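Long-range contacts in exopolygalacturonase (Yersinia enterocolitica, PDB 2UVF), which probably hydrolyses polygalacturonate, the backbone of pectin, from its chain ends, as an exo-acting member of glycoside hydrolase family 28: residues 198-203 against 242-248; 205-211 against 259-265. All blocks are in the same frame, centred on the assembly; numbering follows the deposited sequence.

Contact 1 of 2, residues 198-203 against 242-248; sequences SGALWL and ASLINAI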
ATOM      1  N   SER A 198      17.124  -8.143 -16.446  1.00 41.45           N
ATOM      2  CA  SER A 198      16.766  -9.484 -15.990  1.00 40.84           C
ATOM      3  C   SER A 198      15.325  -9.798 -16.365  1.00 40.72           C
ATOM      4  O   SER A 198      14.516  -8.889 -16.570  1.00 40.52           O
ATOM      5  CB  SER A 198      16.986  -9.615 -14.482  1.00 40.64           C
ATOM      6  OG  SER A 198      16.498 -10.850 -13.969  1.00 40.92           O
ATOM      7  N   GLY A 199      15.026 -11.091 -16.486  1.00 40.48           N
ATOM      8  CA  GLY A 199      13.652 -11.570 -16.658  1.00 40.06           C
ATOM      9  C   GLY A 199      13.127 -12.029 -15.320  1.00 39.75           C
ATOM     10  O   GLY A 199      13.743 -11.763 -14.280  1.00 39.78           O
ATOM     11  N   ALA A 200      12.007 -12.738 -15.330  1.00 39.50           N
ATOM     12  CA  ALA A 200      11.412 -13.236 -14.087  1.00 39.83           C
ATOM     13  C   ALA A 200      12.399 -14.029 -13.253  1.00 39.78           C
ATOM     14  O   ALA A 200      13.103 -14.883 -13.770  1.00 40.46           O
ATOM     15  CB  ALA A 200      10.161 -14.078 -14.367  1.00 39.52           C
ATOM     16  N   LEU A 201      12.439 -13.733 -11.958  1.00 39.82           N
ATOM     17  CA  LEU A 201      13.289 -14.439 -11.006  1.00 39.69           C
ATOM     18  C   LEU A 201      12.366 -15.066  -9.973  1.00 39.71           C
ATOM     19  O   LEU A 201      11.250 -14.608  -9.792  1.00 39.57           O
ATOM     20  CB  LEU A 201      14.270 -13.478 -10.320  1.00 39.52           C
ATOM     21  CG  LEU A 201      15.132 -12.559 -11.199  1.00 39.93           C
ATOM     22  CD1 LEU A 201      15.606 -11.339 -10.408  1.00 40.64           C
ATOM     23  CD2 LEU A 201      16.326 -13.295 -11.837  1.00 38.26           C
ATOM     24  N   TRP A 202      12.831 -16.117  -9.304  1.00 40.11           N
ATOM     25  CA  TRP A 202      11.978 -16.905  -8.429  1.00 40.47           C
ATOM     26  C   TRP A 202      12.677 -17.056  -7.092  1.00 41.16           C
ATOM     27  O   TRP A 202      13.755 -17.649  -7.002  1.00 41.78           O
ATOM     28  CB  TRP A 202      11.665 -18.271  -9.059  1.00 40.35           C
ATOM     29  CG  TRP A 202      11.138 -18.155 -10.459  1.00 39.54           C
ATOM     30  CD1 TRP A 202      11.877 -18.029 -11.610  1.00 39.60           C
ATOM     31  CD2 TRP A 202       9.764 -18.133 -10.859  1.00 38.66           C
ATOM     32  NE1 TRP A 202      11.041 -17.923 -12.702  1.00 40.43           N
ATOM     33  CE2 TRP A 202       9.740 -17.982 -12.271  1.00 39.94           C
ATOM     34  CE3 TRP A 202       8.551 -18.219 -10.165  1.00 39.67           C
ATOM     35  CZ2 TRP A 202       8.542 -17.923 -13.005  1.00 39.06           C
ATOM     36  CZ3 TRP A 202       7.355 -18.166 -10.900  1.00 40.23           C
ATOM     37  CH2 TRP A 202       7.369 -18.024 -12.306  1.00 39.16           C
ATOM     38  N   LEU A 203      12.068 -16.485  -6.058  1.00 41.18           N
ATOM     39  CA  LEU A 203      12.670 -16.464  -4.739  1.00 41.07           C
ATOM     40  C   LEU A 203      12.325 -17.750  -4.018  1.00 41.28           C
ATOM     41  O   LEU A 203      11.504 -18.545  -4.486  1.00 41.19           O
ATOM     42  CB  LEU A 203      12.182 -15.249  -3.927  1.00 40.62           C
ATOM     43  CG  LEU A 203      12.450 -13.825  -4.437  1.00 39.48           C
ATOM     44  CD1 LEU A 203      11.891 -12.819  -3.474  1.00 36.84           C
ATOM     45  CD2 LEU A 203      13.928 -13.555  -4.647  1.00 37.32           C
ATOM     46  N   ALA A 242       4.670 -14.443 -15.090  1.00 31.47           N
ATOM     47  CA  ALA A 242       5.462 -14.114 -13.935  1.00 31.75           C
ATOM     48  C   ALA A 242       5.763 -12.601 -13.899  1.00 31.65           C
ATOM     49  O   ALA A 242       5.905 -11.950 -14.939  1.00 30.30           O
ATOM     50  CB  ALA A 242       6.764 -14.907 -13.950  1.00 32.02           C
ATOM     51  N   SER A 243       5.834 -12.065 -12.679  1.00 31.67           N
ATOM     52  CA  SER A 243       6.348 -10.722 -12.431  1.00 31.11           C
ATOM     53  C   SER A 243       7.863 -10.729 -12.557  1.00 31.49           C
ATOM     54  O   SER A 243       8.472 -11.785 -12.759  1.00 31.11           O
ATOM     55  CB  SER A 243       5.946 -10.266 -11.023  1.00 30.64           C
ATOM     56  OG  SER A 243       4.532 -10.284 -10.859  1.00 30.48           O
ATOM     57  N   LEU A 244       8.476  -9.556 -12.414  1.00 31.89           N
ATOM     58  CA  LEU A 244       9.919  -9.444 -12.385  1.00 32.57           C
ATOM     59  C   LEU A 244      10.496 -10.223 -11.195  1.00 33.03           C
ATOM     60  O   LEU A 244      11.503 -10.919 -11.326  1.00 33.29           O
ATOM     61  CB  LEU A 244      10.334  -7.965 -12.332  1.00 32.61           C
ATOM     62  CG  LEU A 244      11.806  -7.595 -12.525  1.00 33.70           C
ATOM     63  CD1 LEU A 244      12.326  -8.104 -13.887  1.00 34.01           C
ATOM     64  CD2 LEU A 244      12.029  -6.082 -12.378  1.00 32.06           C
ATOM     65  N   ILE A 245       9.851 -10.098 -10.038  1.00 33.13           N
ATOM     66  CA  ILE A 245      10.260 -10.836  -8.847  1.00 34.09           C
ATOM     67  C   ILE A 245       9.075 -11.616  -8.338  1.00 34.02           C
ATOM     68  O   ILE A 245       7.969 -11.081  -8.203  1.00 34.40           O
ATOM     69  CB  ILE A 245      10.836  -9.921  -7.726  1.00 34.23           C
ATOM     70  CG1 ILE A 245      12.085  -9.190  -8.217  1.00 33.75           C
ATOM     71  CG2 ILE A 245      11.135 -10.729  -6.447  1.00 35.25           C
ATOM     72  CD1 ILE A 245      12.267  -7.832  -7.621  1.00 35.55           C
ATOM     73  N   ASN A 246       9.311 -12.896  -8.078  1.00 33.92           N
ATOM     74  CA  ASN A 246       8.243 -13.805  -7.692  1.00 33.94           C
ATOM     75  C   ASN A 246       8.571 -14.600  -6.446  1.00 33.92           C
ATOM     76  O   ASN A 246       9.716 -14.930  -6.206  1.00 33.44           O
ATOM     77  CB  ASN A 246       7.979 -14.809  -8.812  1.00 33.82           C
ATOM     78  CG  ASN A 246       7.666 -14.161 -10.113  1.00 32.50           C
ATOM     79  OD1 ASN A 246       6.524 -13.826 -10.375  1.00 33.74           O
ATOM     80  ND2 ASN A 246       8.674 -14.004 -10.959  1.00 29.32           N
ATOM     81  N   ALA A 247       7.545 -14.914  -5.670  1.00 34.99           N
ATOM     82  CA  ALA A 247       7.591 -16.051  -4.757  1.00 36.33           C
ATOM     83  C   ALA A 247       6.299 -16.834  -4.983  1.00 37.14           C
ATOM     84  O   ALA A 247       5.315 -16.650  -4.269  1.00 37.35           O
ATOM     85  CB  ALA A 247       7.741 -15.595  -3.309  1.00 36.01           C
ATOM     86  N   ILE A 248       6.306 -17.687  -6.012  1.00 38.68           N
ATOM     87  CA  ILE A 248       5.102 -18.406  -6.467  1.00 39.20           C
ATOM     88  C   ILE A 248       5.364 -19.907  -6.590  1.00 41.14           C
ATOM     89  O   ILE A 248       6.219 -20.333  -7.364  1.00 41.45           O
ATOM     90  CB  ILE A 248       4.561 -17.860  -7.844  1.00 39.07           C
ATOM     91  CG1 ILE A 248       4.363 -16.342  -7.800  1.00 37.05           C
ATOM     92  CG2 ILE A 248       3.249 -18.583  -8.252  1.00 38.25           C
ATOM     93  CD1 ILE A 248       4.010 -15.686  -9.122  1.00 37.79           C
TER
HETATM   94  O   HOH W   1       9.478 -18.691  -6.240  1.00 28.79           O
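Trp202, Leu244 and Asn246 each bury more surface than any other residue in this join between neighbouring coils of a parallel beta-helix, where Leu201 and Trp202 pair in parallel with Ile245 and Asn246. Leu244 works through both ends: its carbonyl O accepts Leu201 N at 3.0 Å, while its CD1 lies 3.6 Å from Ser198 O. Two residues on, Asn246 O receives Leu203 N at 2.8 Å. The Asn246 side chain shares its sheet face with Trp202, whose ring lies over the amide carbon; the indole also reaches Ala242 (Trp202 CH2 to Ala242 CB 3.6 Å), and Ile248 sits at its edge. Asparagine suits this covered spot because its short amide both donates and accepts. Asn246 ND2 donates to Leu201 O at 2.9 Å and, within its own segment, to Ser243 O at 2.9 Å, whereas Asn246 OD1 accepts Ser243 N at 3.0 Å. One amide, its polar atoms satisfied beneath an aromatic lid, thus braces the bend at 243-244 and adds a side-chain bond to the main-chain pairing.

Contact 2 of 2, residues 205-211 against 259-265; sequences SDMTLNL and RNIRITG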
ATOM      1  N   SER A 205      12.223 -19.548   0.270  1.00 41.78           N
ATOM      2  CA  SER A 205      12.174 -19.325   1.707  1.00 42.24           C
ATOM      3  C   SER A 205      13.543 -19.013   2.339  1.00 42.53           C
ATOM      4  O   SER A 205      14.593 -19.363   1.789  1.00 42.00           O
ATOM      5  CB  SER A 205      11.525 -20.530   2.385  1.00 41.88           C
ATOM      6  OG  SER A 205      10.217 -20.730   1.859  1.00 42.87           O
ATOM      7  N   ASP A 206      13.497 -18.340   3.493  1.00 43.12           N
ATOM      8  CA  ASP A 206      14.683 -18.028   4.310  1.00 43.17           C
ATOM      9  C   ASP A 206      15.830 -17.377   3.535  1.00 43.10           C
ATOM     10  O   ASP A 206      16.948 -17.909   3.487  1.00 42.87           O
ATOM     11  CB  ASP A 206      15.146 -19.278   5.077  1.00 43.41           C
ATOM     12  CG  ASP A 206      14.077 -19.809   6.005  1.00 44.67           C
ATOM     13  OD1 ASP A 206      13.670 -19.076   6.932  1.00 46.41           O
ATOM     14  OD2 ASP A 206      13.635 -20.959   5.816  1.00 47.37           O
ATOM     15  N   MET A 207      15.533 -16.228   2.919  1.00 42.86           N
ATOM     16  CA  MET A 207      16.545 -15.431   2.221  1.00 42.30           C
ATOM     17  C   MET A 207      16.242 -13.922   2.263  1.00 42.10           C
ATOM     18  O   MET A 207      15.144 -13.499   2.634  1.00 42.36           O
ATOM     19  CB  MET A 207      16.730 -15.915   0.771  1.00 42.32           C
ATOM     20  CG  MET A 207      15.536 -15.666  -0.146  1.00 41.34           C
ATOM     21  SD  MET A 207      15.934 -15.758  -1.892  1.00 43.01           S
ATOM     22  CE  MET A 207      16.800 -14.198  -2.155  1.00 42.29           C
ATOM     23  N   THR A 208      17.245 -13.128   1.908  1.00 41.58           N
ATOM     24  CA  THR A 208      17.113 -11.689   1.738  1.00 41.03           C
ATOM     25  C   THR A 208      17.732 -11.377   0.398  1.00 41.01           C
ATOM     26  O   THR A 208      18.814 -11.869   0.085  1.00 41.06           O
ATOM     27  CB  THR A 208      17.872 -10.889   2.821  1.00 40.61           C
ATOM     28  OG1 THR A 208      17.249 -11.085   4.093  1.00 39.98           O
ATOM     29  CG2 THR A 208      17.890  -9.384   2.483  1.00 40.10           C
ATOM     30  N   LEU A 209      17.017 -10.602  -0.409  1.00 41.09           N
ATOM     31  CA  LEU A 209      17.569 -10.026  -1.617  1.00 40.76           C
ATOM     32  C   LEU A 209      17.743  -8.548  -1.334  1.00 41.06           C
ATOM     33  O   LEU A 209      16.779  -7.840  -1.049  1.00 41.62           O
ATOM     34  CB  LEU A 209      16.657 -10.272  -2.821  1.00 40.56           C
ATOM     35  CG  LEU A 209      16.962  -9.602  -4.160  1.00 40.06           C
ATOM     36  CD1 LEU A 209      18.250 -10.129  -4.796  1.00 40.91           C
ATOM     37  CD2 LEU A 209      15.784  -9.786  -5.102  1.00 40.41           C
ATOM     38  N   ASN A 210      18.987  -8.100  -1.404  1.00 40.98           N
ATOM     39  CA  ASN A 210      19.363  -6.747  -1.093  1.00 40.89           C
ATOM     40  C   ASN A 210      19.856  -6.032  -2.343  1.00 41.35           C
ATOM     41  O   ASN A 210      20.879  -6.405  -2.925  1.00 41.55           O
ATOM     42  CB  ASN A 210      20.461  -6.753  -0.021  1.00 40.70           C
ATOM     43  CG  ASN A 210      20.785  -5.365   0.486  1.00 40.42           C
ATOM     44  OD1 ASN A 210      19.946  -4.721   1.128  1.00 38.27           O
ATOM     45  ND2 ASN A 210      22.008  -4.887   0.202  1.00 37.06           N
ATOM     46  N   LEU A 211      19.114  -4.998  -2.736  1.00 41.14           N
ATOM     47  CA  LEU A 211      19.521  -4.093  -3.784  1.00 41.47           C
ATOM     48  C   LEU A 211      20.257  -2.906  -3.144  1.00 41.75           C
ATOM     49  O   LEU A 211      19.663  -2.125  -2.401  1.00 41.75           O
ATOM     50  CB  LEU A 211      18.293  -3.645  -4.595  1.00 41.33           C
ATOM     51  CG  LEU A 211      17.437  -4.763  -5.196  1.00 41.65           C
ATOM     52  CD1 LEU A 211      16.056  -4.831  -4.541  1.00 41.43           C
ATOM     53  CD2 LEU A 211      17.309  -4.545  -6.687  1.00 42.21           C
ATOM     54  N   ARG A 259       8.429 -19.144   3.445  1.00 42.18           N
ATOM     55  CA  ARG A 259       8.490 -18.484   4.731  1.00 42.00           C
ATOM     56  C   ARG A 259       9.709 -17.588   4.801  1.00 41.61           C
ATOM     57  O   ARG A 259      10.709 -17.841   4.134  1.00 41.24           O
ATOM     58  CB  ARG A 259       8.418 -19.483   5.914  1.00 42.05           C
ATOM     59  CG  ARG A 259       9.639 -20.357   6.152  1.00 42.53           C
ATOM     60  CD  ARG A 259       9.458 -21.269   7.367  1.00 43.02           C
ATOM     61  NE  ARG A 259      10.748 -21.836   7.783  1.00 47.04           N
ATOM     62  CZ  ARG A 259      10.950 -22.617   8.852  1.00 48.94           C
ATOM     63  NH1 ARG A 259       9.949 -22.953   9.662  1.00 48.17           N
ATOM     64  NH2 ARG A 259      12.173 -23.068   9.118  1.00 48.99           N
ATOM     65  N   ASN A 260       9.597 -16.532   5.605  1.00 41.14           N
ATOM     66  CA  ASN A 260      10.712 -15.634   5.904  1.00 40.98           C
ATOM     67  C   ASN A 260      11.414 -15.107   4.648  1.00 39.97           C
ATOM     68  O   ASN A 260      12.583 -15.397   4.416  1.00 39.95           O
ATOM     69  CB  ASN A 260      11.728 -16.289   6.878  1.00 40.64           C
ATOM     70  CG  ASN A 260      11.065 -17.024   8.041  1.00 43.02           C
ATOM     71  OD1 ASN A 260       9.974 -16.657   8.506  1.00 46.04           O
ATOM     72  ND2 ASN A 260      11.733 -18.072   8.532  1.00 43.21           N
ATOM     73  N   ILE A 261      10.694 -14.334   3.836  1.00 39.29           N
ATOM     74  CA  ILE A 261      11.297 -13.687   2.649  1.00 39.18           C
ATOM     75  C   ILE A 261      11.477 -12.171   2.839  1.00 38.64           C
ATOM     76  O   ILE A 261      10.574 -11.479   3.293  1.00 38.48           O
ATOM     77  CB  ILE A 261      10.514 -13.984   1.320  1.00 39.24           C
ATOM     78  CG1 ILE A 261      10.336 -15.505   1.126  1.00 40.20           C
ATOM     79  CG2 ILE A 261      11.222 -13.360   0.151  1.00 37.63           C
ATOM     80  CD1 ILE A 261       9.450 -15.916  -0.036  1.00 39.28           C
ATOM     81  N   ARG A 262      12.649 -11.671   2.457  1.00 38.31           N
ATOM     82  CA  ARG A 262      13.050 -10.288   2.715  1.00 37.85           C
ATOM     83  C   ARG A 262      13.640  -9.659   1.460  1.00 37.30           C
ATOM     84  O   ARG A 262      14.482 -10.263   0.794  1.00 37.00           O
ATOM     85  CB  ARG A 262      14.089 -10.223   3.846  1.00 37.50           C
ATOM     86  CG  ARG A 262      13.574 -10.670   5.205  1.00 38.23           C
ATOM     87  CD  ARG A 262      14.674 -10.658   6.227  1.00 37.79           C
ATOM     88  NE  ARG A 262      14.736  -9.385   6.934  1.00 38.21           N
ATOM     89  CZ  ARG A 262      15.607  -8.413   6.701  1.00 37.69           C
ATOM     90  NH1 ARG A 262      16.540  -8.537   5.765  1.00 39.06           N
ATOM     91  NH2 ARG A 262      15.545  -7.310   7.425  1.00 39.10           N
ATOM     92  N   ILE A 263      13.192  -8.443   1.144  1.00 36.56           N
ATOM     93  CA  ILE A 263      13.741  -7.679   0.023  1.00 35.43           C
ATOM     94  C   ILE A 263      14.035  -6.256   0.505  1.00 35.55           C
ATOM     95  O   ILE A 263      13.136  -5.566   0.994  1.00 35.44           O
ATOM     96  CB  ILE A 263      12.791  -7.692  -1.200  1.00 35.61           C
ATOM     97  CG1 ILE A 263      12.224  -9.105  -1.403  1.00 33.86           C
ATOM     98  CG2 ILE A 263      13.505  -7.119  -2.437  1.00 34.02           C
ATOM     99  CD1 ILE A 263      11.277  -9.255  -2.568  1.00 35.12           C
ATOM    100  N   THR A 264      15.290  -5.818   0.369  1.00 35.07           N
ATOM    101  CA  THR A 264      15.759  -4.629   1.094  1.00 34.64           C
ATOM    102  C   THR A 264      16.797  -3.867   0.283  1.00 34.50           C
ATOM    103  O   THR A 264      17.133  -4.247  -0.835  1.00 34.63           O
ATOM    104  CB  THR A 264      16.403  -5.005   2.476  1.00 34.73           C
ATOM    105  OG1 THR A 264      17.545  -5.835   2.250  1.00 33.79           O
ATOM    106  CG2 THR A 264      15.421  -5.734   3.402  1.00 33.03           C
ATOM    107  N   GLY A 265      17.307  -2.790   0.862  1.00 34.66           N
ATOM    108  CA  GLY A 265      18.355  -1.998   0.243  1.00 34.60           C
ATOM    109  C   GLY A 265      17.743  -0.793  -0.436  1.00 35.09           C
ATOM    110  O   GLY A 265      16.557  -0.813  -0.797  1.00 35.15           O
TER
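Asn260 ND2 donates to Asp206 OD1 at 2.7 Å, the shortest of several polar links joining two successive coils of the right-handed parallel beta-helix that family 28 enzymes share. Asp206 and Asn260 both adopt left-handed backbone angles, a conformation that aspartate and asparagine tolerate well, so the turns stack in step and place acid beside amide. Next to them Ser205 OG accepts Arg259 N at 2.9 Å. A long salt bridge, Asp206 OD2 to Arg259 NE at 3.6 Å, lies alongside. Further along the strands, on the face that Thr208 and Asn210 share with Arg262 and Thr264, Arg262 NH1 reaches Thr208 OG1 (3.1 Å) while NH2 of the same guanidinium bonds the carbonyl of Leu46, tying the coil to the N-terminal fibronectin type III region. Thr264 OG1 donates to Asn210 OD1 at 2.9 Å; ND2 of that asparagine is held by Glu190 in the preceding coil.

Beneath these side chains the backbones run almost exactly parallel, at 7°, with axes 4.6 Å apart. Leu209 bonds through both N and O to the same neighbouring strand, Leu209 N to Arg262 O at 2.8 Å and Leu209 O to Thr264 N at 2.9 Å, and Leu211 N continues to Thr264 O at 2.8 Å. Met207, Leu209, Ile261 and Ile263 lie buried on the other face, where apolar side chains pack without stranding polar groups; Leu211 CD1 meets Ile263 CG2 at 4.0 Å. Where the strand ends, a side chain on Gly265 would collide with Leu211 O, and Gly265 CA comes to 3.0 Å from Leu211 O.

Followed from the N terminus, the chain passes 198-203 and 205-211 in one coil of the beta-helix, then 242-248 and 259-265 in the next. The order makes the two contacts cross: contact 1 closes a loop of 38 intervening residues that includes 205-211, and before contact 2 closes its 47-residue loop the chain has already run through 242-248. Both loops include Leu232 and Arg240, which line the pocket for the bound sugar. Contact 1 joins strand 194-202 to strand 245-247, and contact 2 joins strand 207-211 to strand 258-264, their centres about 13 Å apart. They meet in the interior, where Leu203 and Ala247 pack on Ile261, and Leu203 and Ile245 on Ile263.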